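Local coordinates for protein putative thioesterase (Escherichia coli, PDB 5UGZ) that probably hydrolyses thioester-bound intermediates, as a type II thioesterase that releases them from the colibactin NRPS/PKS assembly line, at residues A[24-29]-A[40-45]; A[48-53]-A[248-253]; A[106-111]-A[117-122]; A[146-151]-A[166-171]. All coordinates share one frame; numbering follows the deposited sequence.

Contact 1: residues A[24-29]-A[40-45]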
loop_
_atom_site.group_PDB
_atom_site.type_symbol
_atom_site.label_atom_id
_atom_site.label_comp_id
_atom_site.label_asym_id
_atom_site.label_seq_id
_atom_site.Cartn_x
_atom_site.Cartn_y
_atom_site.Cartn_z
ATOM N N ILE A 24 6.465 -11.275 14.940
ATOM C CA ILE A 24 6.247 -9.959 14.348
ATOM C C ILE A 24 5.049 -10.028 13.417
ATOM O O ILE A 24 4.951 -10.930 12.579
ATOM C CB ILE A 24 7.464 -9.448 13.568
ATOM C CG1 ILE A 24 7.067 -8.198 12.785
ATOM C CG2 ILE A 24 7.962 -10.508 12.633
ATOM C CD1 ILE A 24 8.233 -7.313 12.432
ATOM N N SER A 25 4.151 -9.064 13.541
ATOM C CA SER A 25 2.981 -8.996 12.683
ATOM C C SER A 25 3.229 -8.005 11.555
ATOM O O SER A 25 3.694 -6.882 11.791
ATOM C CB SER A 25 1.754 -8.611 13.493
ATOM O OG SER A 25 1.570 -9.551 14.528
ATOM N N LEU A 26 2.940 -8.440 10.340
ATOM C CA LEU A 26 3.079 -7.645 9.128
ATOM C C LEU A 26 1.684 -7.281 8.630
ATOM O O LEU A 26 0.966 -8.142 8.119
ATOM C CB LEU A 26 3.843 -8.435 8.074
ATOM C CG LEU A 26 3.916 -7.824 6.683
ATOM C CD1 LEU A 26 4.871 -6.636 6.673
ATOM C CD2 LEU A 26 4.336 -8.907 5.678
ATOM N N TYR A 27 1.312 -6.012 8.790
ATOM C CA TYR A 27 0.054 -5.467 8.301
ATOM C C TYR A 27 0.237 -5.044 6.851
ATOM O O TYR A 27 1.155 -4.282 6.536
ATOM C CB TYR A 27 -0.390 -4.278 9.168
ATOM C CG TYR A 27 -0.636 -4.706 10.617
ATOM C CD1 TYR A 27 0.386 -4.683 11.568
ATOM C CD2 TYR A 27 -1.871 -5.197 11.007
ATOM C CE1 TYR A 27 0.160 -5.115 12.869
ATOM C CE2 TYR A 27 -2.099 -5.627 12.292
ATOM C CZ TYR A 27 -1.089 -5.594 13.215
ATOM O OH TYR A 27 -1.353 -6.030 14.494
ATOM N N CYS A 28 -0.626 -5.547 5.966
ATOM C CA CYS A 28 -0.530 -5.257 4.545
ATOM C C CYS A 28 -1.775 -4.529 4.064
ATOM O O CYS A 28 -2.900 -4.934 4.377
ATOM C CB CYS A 28 -0.320 -6.535 3.736
ATOM S SG CYS A 28 1.224 -7.365 4.169
ATOM N N LEU A 29 -1.564 -3.459 3.281
ATOM C CA LEU A 29 -2.653 -2.679 2.709
ATOM C C LEU A 29 -2.662 -2.827 1.194
ATOM O O LEU A 29 -1.601 -2.753 0.564
ATOM C CB LEU A 29 -2.525 -1.189 3.097
ATOM C CG LEU A 29 -2.836 -0.892 4.570
ATOM C CD1 LEU A 29 -1.795 -1.504 5.477
ATOM C CD2 LEU A 29 -2.924 0.605 4.832
ATOM N N TYR A 40 -3.281 -12.970 0.697
ATOM C CA TYR A 40 -3.472 -14.298 1.285
ATOM C C TYR A 40 -2.356 -15.252 0.863
ATOM O O TYR A 40 -1.896 -16.075 1.669
ATOM C CB TYR A 40 -4.825 -14.896 0.890
ATOM C CG TYR A 40 -6.080 -14.229 1.441
ATOM C CD1 TYR A 40 -6.038 -13.337 2.495
ATOM C CD2 TYR A 40 -7.320 -14.532 0.895
ATOM C CE1 TYR A 40 -7.213 -12.752 2.988
ATOM C CE2 TYR A 40 -8.481 -13.964 1.363
ATOM C CZ TYR A 40 -8.439 -13.078 2.408
ATOM O OH TYR A 40 -9.648 -12.522 2.827
ATOM N N LYS A 41 -1.907 -15.154 -0.401
ATOM C CA LYS A 41 -0.884 -16.035 -0.954
ATOM C C LYS A 41 0.487 -15.801 -0.326
ATOM O O LYS A 41 1.383 -16.646 -0.481
ATOM C CB LYS A 41 -0.799 -15.844 -2.470
ATOM C CG LYS A 41 -0.430 -14.422 -2.889
ATOM C CD LYS A 41 -0.389 -14.280 -4.393
ATOM C CE LYS A 41 -0.142 -12.845 -4.830
ATOM N NZ LYS A 41 -1.336 -11.973 -4.624
ATOM N N TRP A 42 0.677 -14.663 0.354
ATOM C CA TRP A 42 1.948 -14.376 0.999
ATOM C C TRP A 42 2.267 -15.361 2.112
ATOM O O TRP A 42 3.437 -15.493 2.490
ATOM C CB TRP A 42 1.943 -12.957 1.572
ATOM C CG TRP A 42 2.080 -11.890 0.538
ATOM C CD1 TRP A 42 1.598 -11.908 -0.737
ATOM C CD2 TRP A 42 2.769 -10.647 0.693
ATOM N NE1 TRP A 42 1.933 -10.745 -1.379
ATOM C CE2 TRP A 42 2.651 -9.953 -0.519
ATOM C CE3 TRP A 42 3.475 -10.058 1.744
ATOM C CZ2 TRP A 42 3.226 -8.709 -0.716
ATOM C CZ3 TRP A 42 4.035 -8.825 1.551
ATOM C CH2 TRP A 42 3.915 -8.164 0.331
ATOM N N ARG A 43 1.259 -16.031 2.671
ATOM C CA ARG A 43 1.505 -16.966 3.760
ATOM C C ARG A 43 2.251 -18.218 3.311
ATOM O O ARG A 43 2.651 -19.023 4.158
ATOM C CB ARG A 43 0.186 -17.340 4.422
ATOM C CG ARG A 43 0.112 -16.898 5.865
ATOM C CD ARG A 43 -1.262 -17.188 6.427
ATOM N NE ARG A 43 -1.497 -18.627 6.494
ATOM C CZ ARG A 43 -2.632 -19.224 6.149
ATOM N NH1 ARG A 43 -3.660 -18.513 5.693
ATOM N NH2 ARG A 43 -2.731 -20.538 6.244
ATOM N N SER A 44 2.497 -18.386 2.014
ATOM C CA SER A 44 3.257 -19.538 1.548
ATOM C C SER A 44 4.752 -19.259 1.408
ATOM O O SER A 44 5.513 -20.200 1.153
ATOM C CB SER A 44 2.696 -20.043 0.206
ATOM O OG SER A 44 3.140 -19.241 -0.878
ATOM N N VAL A 45 5.186 -18.006 1.558
ATOM C CA VAL A 45 6.601 -17.652 1.451
ATOM C C VAL A 45 7.109 -16.835 2.637
ATOM O O VAL A 45 8.331 -16.790 2.876
ATOM C CB VAL A 45 6.872 -16.900 0.121
ATOM C CG1 VAL A 45 7.039 -17.889 -1.018
ATOM C CG2 VAL A 45 5.715 -15.981 -0.224
#
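Trp42 turns its indole toward strand 24-29, the first in the chain, and meets two side chains there, Leu26 and Cys28, which are two residues apart on the strand and therefore on the same side of it. The benzo end of the ring does the touching. Leu26 CD2 comes in at the ring edge, close to its plane, and lies 4.1 Å from Trp42 CZ3; the two side chains run at about a right angle. Cys28 SG is also 4.1 Å from Trp42 CZ3 but approaches obliquely: it stands 4.7 Å from the centroid of the six-membered ring, 35° off the normal, as a sulfur-aromatic contact. With its SG beside the backbone N (chi1 -62°), Cys28 directs the sulfur to the indole. The 3-10 segment that presents Trp42 is steadied at its end by Ser44: Ser44 OG lies 3.2 Å from Lys41 O, which also accepts from Ser44 N. Around the indole, Phe95 and Tyr39 meet it edge-to-face, and Val245 and Val246 of helix 242-259 pack against it. Between residues 40-45 and the strand, then, the contact is buried and apolar, made by dispersion and sulfur-aromatic attraction with no hydrogen bond between the two segments.

Contact 2: residues A[48-53]-A[248-253]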
loop_
_atom_site.group_PDB
_atom_site.type_symbol
_atom_site.label_atom_id
_atom_site.label_comp_id
_atom_site.label_asym_id
_atom_site.label_seq_id
_atom_site.Cartn_x
_atom_site.Cartn_y
_atom_site.Cartn_z
ATOM N N ASP A 48 8.483 -17.975 9.011
ATOM C CA ASP A 48 7.567 -18.691 9.894
ATOM C C ASP A 48 7.227 -17.922 11.168
ATOM O O ASP A 48 6.177 -18.177 11.764
ATOM C CB ASP A 48 8.162 -20.063 10.223
ATOM C CG ASP A 48 8.384 -20.902 8.976
ATOM O OD1 ASP A 48 7.500 -20.858 8.088
ATOM O OD2 ASP A 48 9.435 -21.582 8.871
ATOM N N ASN A 49 8.074 -16.991 11.607
ATOM C CA ASN A 49 7.738 -16.155 12.747
ATOM C C ASN A 49 7.177 -14.796 12.335
ATOM O O ASN A 49 7.280 -13.836 13.103
ATOM C CB ASN A 49 8.956 -15.962 13.644
ATOM C CG ASN A 49 9.931 -14.984 13.079
ATOM O OD1 ASN A 49 10.052 -14.847 11.865
ATOM N ND2 ASN A 49 10.639 -14.287 13.952
ATOM N N ILE A 50 6.595 -14.691 11.143
ATOM C CA ILE A 50 5.874 -13.496 10.714
ATOM C C ILE A 50 4.406 -13.871 10.584
ATOM O O ILE A 50 4.056 -14.782 9.820
ATOM C CB ILE A 50 6.409 -12.926 9.389
ATOM C CG1 ILE A 50 7.912 -12.635 9.475
ATOM C CG2 ILE A 50 5.628 -11.661 9.021
ATOM C CD1 ILE A 50 8.530 -12.218 8.171
ATOM N N THR A 51 3.556 -13.174 11.327
ATOM C CA THR A 51 2.117 -13.382 11.271
ATOM C C THR A 51 1.509 -12.390 10.288
ATOM O O THR A 51 1.610 -11.174 10.488
ATOM C CB THR A 51 1.490 -13.215 12.652
ATOM O OG1 THR A 51 2.060 -14.174 13.547
ATOM C CG2 THR A 51 -0.012 -13.425 12.576
ATOM N N LEU A 52 0.895 -12.916 9.231
ATOM C CA LEU A 52 0.291 -12.079 8.208
ATOM C C LEU A 52 -1.009 -11.464 8.711
ATOM O O LEU A 52 -1.890 -12.171 9.207
ATOM C CB LEU A 52 0.037 -12.911 6.962
ATOM C CG LEU A 52 -0.674 -12.192 5.828
ATOM C CD1 LEU A 52 0.098 -10.944 5.530
ATOM C CD2 LEU A 52 -0.739 -13.096 4.613
ATOM N N ARG A 53 -1.139 -10.145 8.565
ATOM C CA ARG A 53 -2.295 -9.388 9.047
ATOM C C ARG A 53 -2.806 -8.458 7.951
ATOM O O ARG A 53 -2.650 -7.233 8.030
ATOM C CB ARG A 53 -1.944 -8.591 10.298
ATOM C CG ARG A 53 -1.621 -9.430 11.475
ATOM C CD ARG A 53 -2.858 -10.169 11.890
ATOM N NE ARG A 53 -2.688 -10.773 13.193
ATOM C CZ ARG A 53 -3.496 -11.699 13.687
ATOM N NH1 ARG A 53 -4.518 -12.145 12.971
ATOM N NH2 ARG A 53 -3.277 -12.194 14.896
ATOM N N TYR A 248 12.343 -10.308 -0.097
ATOM C CA TYR A 248 12.949 -9.084 0.423
ATOM C C TYR A 248 12.369 -8.670 1.771
ATOM O O TYR A 248 13.107 -8.222 2.655
ATOM C CB TYR A 248 12.770 -7.961 -0.595
ATOM C CG TYR A 248 13.679 -8.139 -1.768
ATOM C CD1 TYR A 248 15.056 -8.060 -1.592
ATOM C CD2 TYR A 248 13.191 -8.413 -3.036
ATOM C CE1 TYR A 248 15.928 -8.231 -2.641
ATOM C CE2 TYR A 248 14.068 -8.588 -4.107
ATOM C CZ TYR A 248 15.445 -8.493 -3.890
ATOM O OH TYR A 248 16.370 -8.656 -4.902
ATOM N N VAL A 249 11.049 -8.767 1.937
ATOM C CA VAL A 249 10.451 -8.539 3.250
ATOM C C VAL A 249 11.093 -9.456 4.275
ATOM O O VAL A 249 11.419 -9.031 5.393
ATOM C CB VAL A 249 8.918 -8.731 3.200
ATOM C CG1 VAL A 249 8.338 -8.790 4.591
ATOM C CG2 VAL A 249 8.261 -7.604 2.429
ATOM N N ASN A 250 11.291 -10.729 3.906
ATOM C CA ASN A 250 11.890 -11.705 4.818
ATOM C C ASN A 250 13.299 -11.288 5.226
ATOM O O ASN A 250 13.650 -11.333 6.406
ATOM C CB ASN A 250 11.916 -13.095 4.169
ATOM C CG ASN A 250 10.538 -13.766 4.124
ATOM O OD1 ASN A 250 9.599 -13.363 4.815
ATOM N ND2 ASN A 250 10.426 -14.813 3.310
ATOM N N GLN A 251 14.112 -10.871 4.250
ATOM C CA GLN A 251 15.505 -10.490 4.480
ATOM C C GLN A 251 15.628 -9.178 5.239
ATOM O O GLN A 251 16.599 -8.978 5.980
ATOM C CB GLN A 251 16.223 -10.372 3.142
ATOM C CG GLN A 251 17.440 -9.489 3.190
ATOM C CD GLN A 251 17.849 -9.019 1.825
ATOM O OE1 GLN A 251 17.100 -8.334 1.138
ATOM N NE2 GLN A 251 19.040 -9.394 1.417
ATOM N N THR A 252 14.673 -8.268 5.052
ATOM C CA THR A 252 14.633 -7.036 5.834
ATOM C C THR A 252 14.393 -7.324 7.310
ATOM O O THR A 252 15.072 -6.770 8.187
ATOM C CB THR A 252 13.538 -6.130 5.291
ATOM O OG1 THR A 252 13.807 -5.872 3.911
ATOM C CG2 THR A 252 13.488 -4.815 6.076
ATOM N N ILE A 253 13.424 -8.195 7.594
ATOM C CA ILE A 253 13.069 -8.538 8.966
ATOM C C ILE A 253 14.142 -9.416 9.601
ATOM O O ILE A 253 14.526 -9.215 10.760
ATOM C CB ILE A 253 11.687 -9.211 8.980
ATOM C CG1 ILE A 253 10.616 -8.177 8.611
ATOM C CG2 ILE A 253 11.405 -9.858 10.345
ATOM C CD1 ILE A 253 9.219 -8.710 8.603
#
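Ile50 and Ile253 reach toward each other tip to tip, their CD1 methyls 3.6 Å apart, and this meeting joins strand 50-54 to helix 242-259. Ile50 extends its longer branch straight at the helix: CG1 sits beside the backbone N (chi1 -56°) and the chain then runs on extended, which carries CD1 out toward the helix. Ile253 has the same shape, with chi1 -69° and an extended second torsion, so two similar branches meet end on. Asn250, one turn earlier on the helix, lies across the Ile50 branch at a slant, and its OD1 is 3.7 Å from Ile50 CD1. That is only packing against a methyl; the amide's polar partners are elsewhere: ND2 donates to Val45 O and OD1 accepts from Ser47 N, which fixes the side chain against the loop ahead of the strand. The arrangement belongs to the alpha/beta-hydrolase type of fold expected for a thioesterase, in which helices flank a largely parallel sheet; here the C-terminal helix covers strand 50-54, at one edge of the sheet. Ile24 and Leu26 on the adjoining strand also touch Ile50. Farther round the helix, Thr252 bonds its OG1 to Tyr248 O at 2.8 Å, from the face of that carbonyl plane opposite to the one reached by Thr252 N, while its side chain touches Ala121 and Phe123 of strand 121-125.

Contact 3: residues A[106-111]-A[117-122]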
loop_
_atom_site.group_PDB
_atom_site.type_symbol
_atom_site.label_atom_id
_atom_site.label_comp_id
_atom_site.label_asym_id
_atom_site.label_seq_id
_atom_site.Cartn_x
_atom_site.Cartn_y
_atom_site.Cartn_z
ATOM N N GLU A 106 0.395 7.296 6.128
ATOM C CA GLU A 106 -0.482 8.089 6.982
ATOM C C GLU A 106 -0.904 7.306 8.223
ATOM O O GLU A 106 -1.047 7.877 9.308
ATOM C CB GLU A 106 -1.699 8.541 6.166
ATOM C CG GLU A 106 -1.374 9.565 5.059
ATOM C CD GLU A 106 -0.907 10.911 5.622
ATOM O OE1 GLU A 106 -1.338 11.247 6.728
ATOM O OE2 GLU A 106 -0.114 11.631 4.980
ATOM N N LEU A 107 -1.098 5.994 8.070
ATOM C CA LEU A 107 -1.498 5.116 9.166
ATOM C C LEU A 107 -0.413 4.974 10.233
ATOM O O LEU A 107 -0.726 4.913 11.426
ATOM C CB LEU A 107 -1.859 3.740 8.610
ATOM C CG LEU A 107 -2.193 2.683 9.658
ATOM C CD1 LEU A 107 -3.363 3.151 10.525
ATOM C CD2 LEU A 107 -2.494 1.359 8.982
ATOM N N VAL A 108 0.862 4.867 9.835
ATOM C CA VAL A 108 1.916 4.728 10.838
ATOM C C VAL A 108 1.974 5.974 11.709
ATOM O O VAL A 108 2.048 5.884 12.939
ATOM C CB VAL A 108 3.291 4.410 10.196
ATOM C CG1 VAL A 108 3.789 5.521 9.285
ATOM C CG2 VAL A 108 4.330 4.140 11.289
ATOM N N HIS A 109 1.925 7.151 11.099
ATOM C CA HIS A 109 1.931 8.365 11.908
ATOM C C HIS A 109 0.689 8.462 12.784
ATOM O O HIS A 109 0.770 8.969 13.902
ATOM C CB HIS A 109 2.079 9.588 11.010
ATOM C CG HIS A 109 3.466 9.765 10.463
ATOM N ND1 HIS A 109 4.486 10.330 11.196
ATOM C CD2 HIS A 109 4.002 9.449 9.259
ATOM C CE1 HIS A 109 5.588 10.360 10.467
ATOM N NE2 HIS A 109 5.319 9.835 9.286
ATOM N N TYR A 110 -0.456 7.953 12.310
ATOM C CA TYR A 110 -1.681 7.946 13.107
ATOM C C TYR A 110 -1.566 6.966 14.270
ATOM O O TYR A 110 -2.074 7.227 15.365
ATOM C CB TYR A 110 -2.863 7.596 12.188
ATOM C CG TYR A 110 -4.272 7.594 12.772
ATOM C CD1 TYR A 110 -5.088 8.728 12.702
ATOM C CD2 TYR A 110 -4.810 6.438 13.328
ATOM C CE1 TYR A 110 -6.387 8.720 13.195
ATOM C CE2 TYR A 110 -6.101 6.425 13.826
ATOM C CZ TYR A 110 -6.876 7.575 13.764
ATOM O OH TYR A 110 -8.154 7.554 14.262
ATOM N N ILE A 111 -0.911 5.828 14.045
ATOM C CA ILE A 111 -0.604 4.899 15.128
ATOM C C ILE A 111 0.289 5.583 16.157
ATOM O O ILE A 111 0.015 5.560 17.363
ATOM C CB ILE A 111 0.051 3.623 14.555
ATOM C CG1 ILE A 111 -0.981 2.773 13.798
ATOM C CG2 ILE A 111 0.789 2.813 15.633
ATOM C CD1 ILE A 111 -0.381 1.746 12.843
ATOM N N ASP A 117 4.277 2.075 19.771
ATOM C CA ASP A 117 5.692 2.123 19.435
ATOM C C ASP A 117 5.888 2.207 17.928
ATOM O O ASP A 117 4.969 1.981 17.135
ATOM C CB ASP A 117 6.439 0.898 19.954
ATOM C CG ASP A 117 6.316 0.725 21.449
ATOM O OD1 ASP A 117 6.455 1.730 22.194
ATOM O OD2 ASP A 117 6.077 -0.427 21.872
ATOM N N MET A 118 7.123 2.534 17.556
ATOM C CA MET A 118 7.534 2.605 16.161
ATOM C C MET A 118 7.542 1.205 15.536
ATOM O O MET A 118 7.920 0.238 16.198
ATOM C CB MET A 118 8.928 3.235 16.089
ATOM C CG MET A 118 9.477 3.557 14.711
ATOM S SD MET A 118 8.912 5.085 13.927
ATOM C CE MET A 118 9.111 6.285 15.237
ATOM N N PRO A 119 7.109 1.058 14.273
ATOM C CA PRO A 119 7.293 -0.221 13.576
ATOM C C PRO A 119 8.766 -0.602 13.461
ATOM O O PRO A 119 9.658 0.235 13.612
ATOM C CB PRO A 119 6.687 0.038 12.191
ATOM C CG PRO A 119 6.663 1.549 12.071
ATOM C CD PRO A 119 6.392 2.038 13.438
ATOM N N CYS A 120 8.996 -1.894 13.181
ATOM C CA CYS A 120 10.325 -2.411 12.828
ATOM C C CYS A 120 10.846 -1.788 11.543
ATOM O O CYS A 120 12.022 -1.397 11.449
ATOM C CB CYS A 120 10.277 -3.927 12.595
ATOM S SG CYS A 120 9.910 -4.966 13.934
ATOM N N ALA A 121 10.002 -1.792 10.513
ATOM C CA ALA A 121 10.325 -1.421 9.146
ATOM C C ALA A 121 9.022 -1.137 8.428
ATOM O O ALA A 121 7.948 -1.562 8.859
ATOM C CB ALA A 121 11.084 -2.523 8.410
ATOM N N LEU A 122 9.143 -0.417 7.321
ATOM C CA LEU A 122 8.023 0.000 6.496
ATOM C C LEU A 122 8.395 -0.261 5.055
ATOM O O LEU A 122 9.532 -0.006 4.656
ATOM C CB LEU A 122 7.685 1.498 6.672
ATOM C CG LEU A 122 7.108 1.948 8.020
ATOM C CD1 LEU A 122 7.205 3.451 8.127
ATOM C CD2 LEU A 122 5.666 1.507 8.196
#
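Val108 sets one methyl against the CG-CD edge of the Pro119 ring, with Val108 CG2 3.6 Å from both CG and CD of the proline; the two side chains cross at about a right angle. The other methyl turns to Leu122, where Val108 CG1 stands 4.2 Å from Leu122 CD1 in a looser, slanted approach. The split follows from chi1 of 63°, which places CG1 between the backbone N and the carbonyl carbon and sends CG2 away from that N. One valine of helix 99-113 thus touches both the loop leading into strand 121-125 and the strand itself. These elements complete a beta-alpha-beta unit with strand 91-97, whose Tyr92 touches Pro119 and whose Ile94 touches Leu122. The helix begins within a Gly-Xaa-Ser-Xaa-Gly pattern, consistent with the nucleophile elbow of such hydrolases. All three touching side chains are buried and purely aliphatic, so cohesion across the contact depends on shape and exclusion of water, with no hydrogen bond between the two segments.

Contact 4: residues A[146-151]-A[166-171]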
loop_
_atom_site.group_PDB
_atom_site.type_symbol
_atom_site.label_atom_id
_atom_site.label_comp_id
_atom_site.label_asym_id
_atom_site.label_seq_id
_atom_site.Cartn_x
_atom_site.Cartn_y
_atom_site.Cartn_z
ATOM N N ALA A 146 -15.422 6.104 -19.310
ATOM C CA ALA A 146 -14.171 6.758 -19.680
ATOM C C ALA A 146 -13.076 6.543 -18.633
ATOM O O ALA A 146 -11.897 6.418 -18.984
ATOM C CB ALA A 146 -14.421 8.249 -19.898
ATOM N N PHE A 147 -13.445 6.512 -17.350
ATOM C CA PHE A 147 -12.477 6.242 -16.289
ATOM C C PHE A 147 -11.817 4.880 -16.487
ATOM O O PHE A 147 -10.588 4.775 -16.555
ATOM C CB PHE A 147 -13.179 6.324 -14.927
ATOM C CG PHE A 147 -12.303 5.954 -13.759
ATOM C CD1 PHE A 147 -11.407 6.873 -13.223
ATOM C CD2 PHE A 147 -12.388 4.696 -13.182
ATOM C CE1 PHE A 147 -10.592 6.534 -12.142
ATOM C CE2 PHE A 147 -11.576 4.350 -12.101
ATOM C CZ PHE A 147 -10.681 5.273 -11.580
ATOM N N MET A 148 -12.623 3.825 -16.616
ATOM C CA MET A 148 -12.067 2.479 -16.700
ATOM C C MET A 148 -11.219 2.292 -17.948
ATOM O O MET A 148 -10.237 1.541 -17.916
ATOM C CB MET A 148 -13.183 1.444 -16.656
ATOM C CG MET A 148 -13.956 1.442 -15.344
ATOM S SD MET A 148 -12.893 1.103 -13.928
ATOM C CE MET A 148 -12.298 -0.532 -14.353
ATOM N N GLU A 149 -11.581 2.947 -19.055
ATOM C CA GLU A 149 -10.731 2.888 -20.237
ATOM C C GLU A 149 -9.398 3.570 -19.968
ATOM O O GLU A 149 -8.344 3.080 -20.385
ATOM C CB GLU A 149 -11.448 3.511 -21.440
ATOM C CG GLU A 149 -12.732 2.774 -21.859
ATOM C CD GLU A 149 -13.381 3.340 -23.128
ATOM O OE1 GLU A 149 -12.768 3.238 -24.211
ATOM O OE2 GLU A 149 -14.509 3.884 -23.047
ATOM N N GLU A 150 -9.418 4.678 -19.231
ATOM C CA GLU A 150 -8.168 5.377 -18.956
ATOM C C GLU A 150 -7.262 4.571 -18.035
ATOM O O GLU A 150 -6.037 4.589 -18.199
ATOM C CB GLU A 150 -8.442 6.746 -18.349
ATOM C CG GLU A 150 -7.177 7.539 -18.125
ATOM C CD GLU A 150 -6.445 7.868 -19.424
ATOM O OE1 GLU A 150 -7.090 7.934 -20.494
ATOM O OE2 GLU A 150 -5.218 8.071 -19.376
ATOM N N ILE A 151 -7.825 3.885 -17.038
ATOM C CA ILE A 151 -6.935 3.207 -16.103
ATOM C C ILE A 151 -6.457 1.884 -16.686
ATOM O O ILE A 151 -5.360 1.424 -16.356
ATOM C CB ILE A 151 -7.580 3.027 -14.713
ATOM C CG1 ILE A 151 -8.767 2.067 -14.750
ATOM C CG2 ILE A 151 -7.959 4.387 -14.108
ATOM C CD1 ILE A 151 -9.200 1.625 -13.360
ATOM N N GLU A 166 -19.985 -8.173 -16.444
ATOM C CA GLU A 166 -20.540 -8.387 -15.112
ATOM C C GLU A 166 -19.570 -7.875 -14.061
ATOM O O GLU A 166 -19.894 -6.995 -13.258
ATOM C CB GLU A 166 -20.829 -9.879 -14.902
ATOM C CG GLU A 166 -21.443 -10.237 -13.560
ATOM C CD GLU A 166 -22.830 -9.675 -13.386
ATOM O OE1 GLU A 166 -23.417 -9.239 -14.393
ATOM O OE2 GLU A 166 -23.340 -9.660 -12.246
ATOM N N LEU A 167 -18.352 -8.416 -14.077
ATOM C CA LEU A 167 -17.329 -8.012 -13.129
ATOM C C LEU A 167 -17.175 -6.492 -13.089
ATOM O O LEU A 167 -17.130 -5.892 -12.011
ATOM C CB LEU A 167 -16.024 -8.704 -13.506
ATOM C CG LEU A 167 -14.815 -8.440 -12.643
ATOM C CD1 LEU A 167 -13.952 -9.674 -12.671
ATOM C CD2 LEU A 167 -14.075 -7.230 -13.184
ATOM N N MET A 168 -17.158 -5.843 -14.253
ATOM C CA MET A 168 -16.859 -4.415 -14.281
ATOM C C MET A 168 -17.926 -3.602 -13.567
ATOM O O MET A 168 -17.609 -2.657 -12.839
ATOM C CB MET A 168 -16.712 -3.938 -15.718
ATOM C CG MET A 168 -15.719 -4.710 -16.530
ATOM S SD MET A 168 -15.006 -3.501 -17.626
ATOM C CE MET A 168 -14.697 -2.200 -16.427
ATOM N N THR A 169 -19.198 -3.928 -13.790
ATOM C CA THR A 169 -20.284 -3.199 -13.140
ATOM C C THR A 169 -20.064 -3.098 -11.628
ATOM O O THR A 169 -20.036 -1.999 -11.067
ATOM C CB THR A 169 -21.628 -3.873 -13.455
ATOM O OG1 THR A 169 -21.713 -4.164 -14.857
ATOM C CG2 THR A 169 -22.778 -2.949 -13.085
ATOM N N ILE A 170 -19.898 -4.241 -10.952
ATOM C CA ILE A 170 -19.747 -4.236 -9.497
ATOM C C ILE A 170 -18.410 -3.631 -9.086
ATOM O O ILE A 170 -18.299 -3.038 -8.011
ATOM C CB ILE A 170 -19.900 -5.661 -8.922
ATOM C CG1 ILE A 170 -18.681 -6.505 -9.276
ATOM C CG2 ILE A 170 -21.160 -6.326 -9.456
ATOM C CD1 ILE A 170 -17.988 -7.132 -8.088
ATOM N N PHE A 171 -17.387 -3.756 -9.924
ATOM C CA PHE A 171 -16.033 -3.377 -9.541
ATOM C C PHE A 171 -15.764 -1.889 -9.727
ATOM O O PHE A 171 -14.988 -1.302 -8.971
ATOM C CB PHE A 171 -15.048 -4.209 -10.360
ATOM C CG PHE A 171 -13.616 -3.798 -10.226
ATOM C CD1 PHE A 171 -12.943 -3.945 -9.026
ATOM C CD2 PHE A 171 -12.921 -3.322 -11.326
ATOM C CE1 PHE A 171 -11.601 -3.587 -8.912
ATOM C CE2 PHE A 171 -11.589 -2.967 -11.222
ATOM C CZ PHE A 171 -10.929 -3.097 -10.015
#
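The methyl ends of Met148 and Met168 meet at 3.6 Å, CE to CE, where helix 144-154 passes helix 165-183. The two side chains run antiparallel alongside one another, so that Met168 CE also lies against the stem of its partner, 3.9 Å from Met148 CG and 4.0 Å from Met148 CB. Phe171, on the same helix as Met168, gives Met148 a second partner: Met148 CE is 4.0 Å from Phe171 CE2 and reaches the ring obliquely. Met148 gets there through a bent chain (chi2 -59°, chi3 -61°) that directs its CE at Met168 and Phe171. Phe171, with CG anti to the backbone N (chi1 172°), carries its ring toward the same methyl from one turn farther along than Met168. The next shell brings Thr172 and Ile175 of helix 165-183 up to Met148, and Val161 from the intervening loop up to Met168. Phe147 meets Tyr179 edge-to-face, and Ile151 packs on Ile175. Both helices lie between strands 121-125 and 198-203 in the chain, away from the parallel sheet, consistent with the lid insertion of alpha/beta-hydrolase thioesterases; the pair forms a helix-helix contact about 21 Å from the centre of the chain.

From the N terminus, contact 1 closes first, a short loop that brings residues 40-45 back onto the first strand. Contact 2 opens just after it, on the neighbouring strand, and closes only near the C terminus, so its long loop encloses contacts 3 and 4, which follow one another in series; none cross. Contacts 1 and 2 are joined by the pairing of strands 24-29 and 50-54, as between Ile24 O and Thr51 N, and both touch contact 3 directly, contact 1 from the sheet through Ile24 on Cys120 and contact 2 from its helix. Contacts 1 to 3 thus tie helices and loop to one parallel sheet. Contact 4 stands apart, joining two helices about 33 Å, centre to centre, from contact 3.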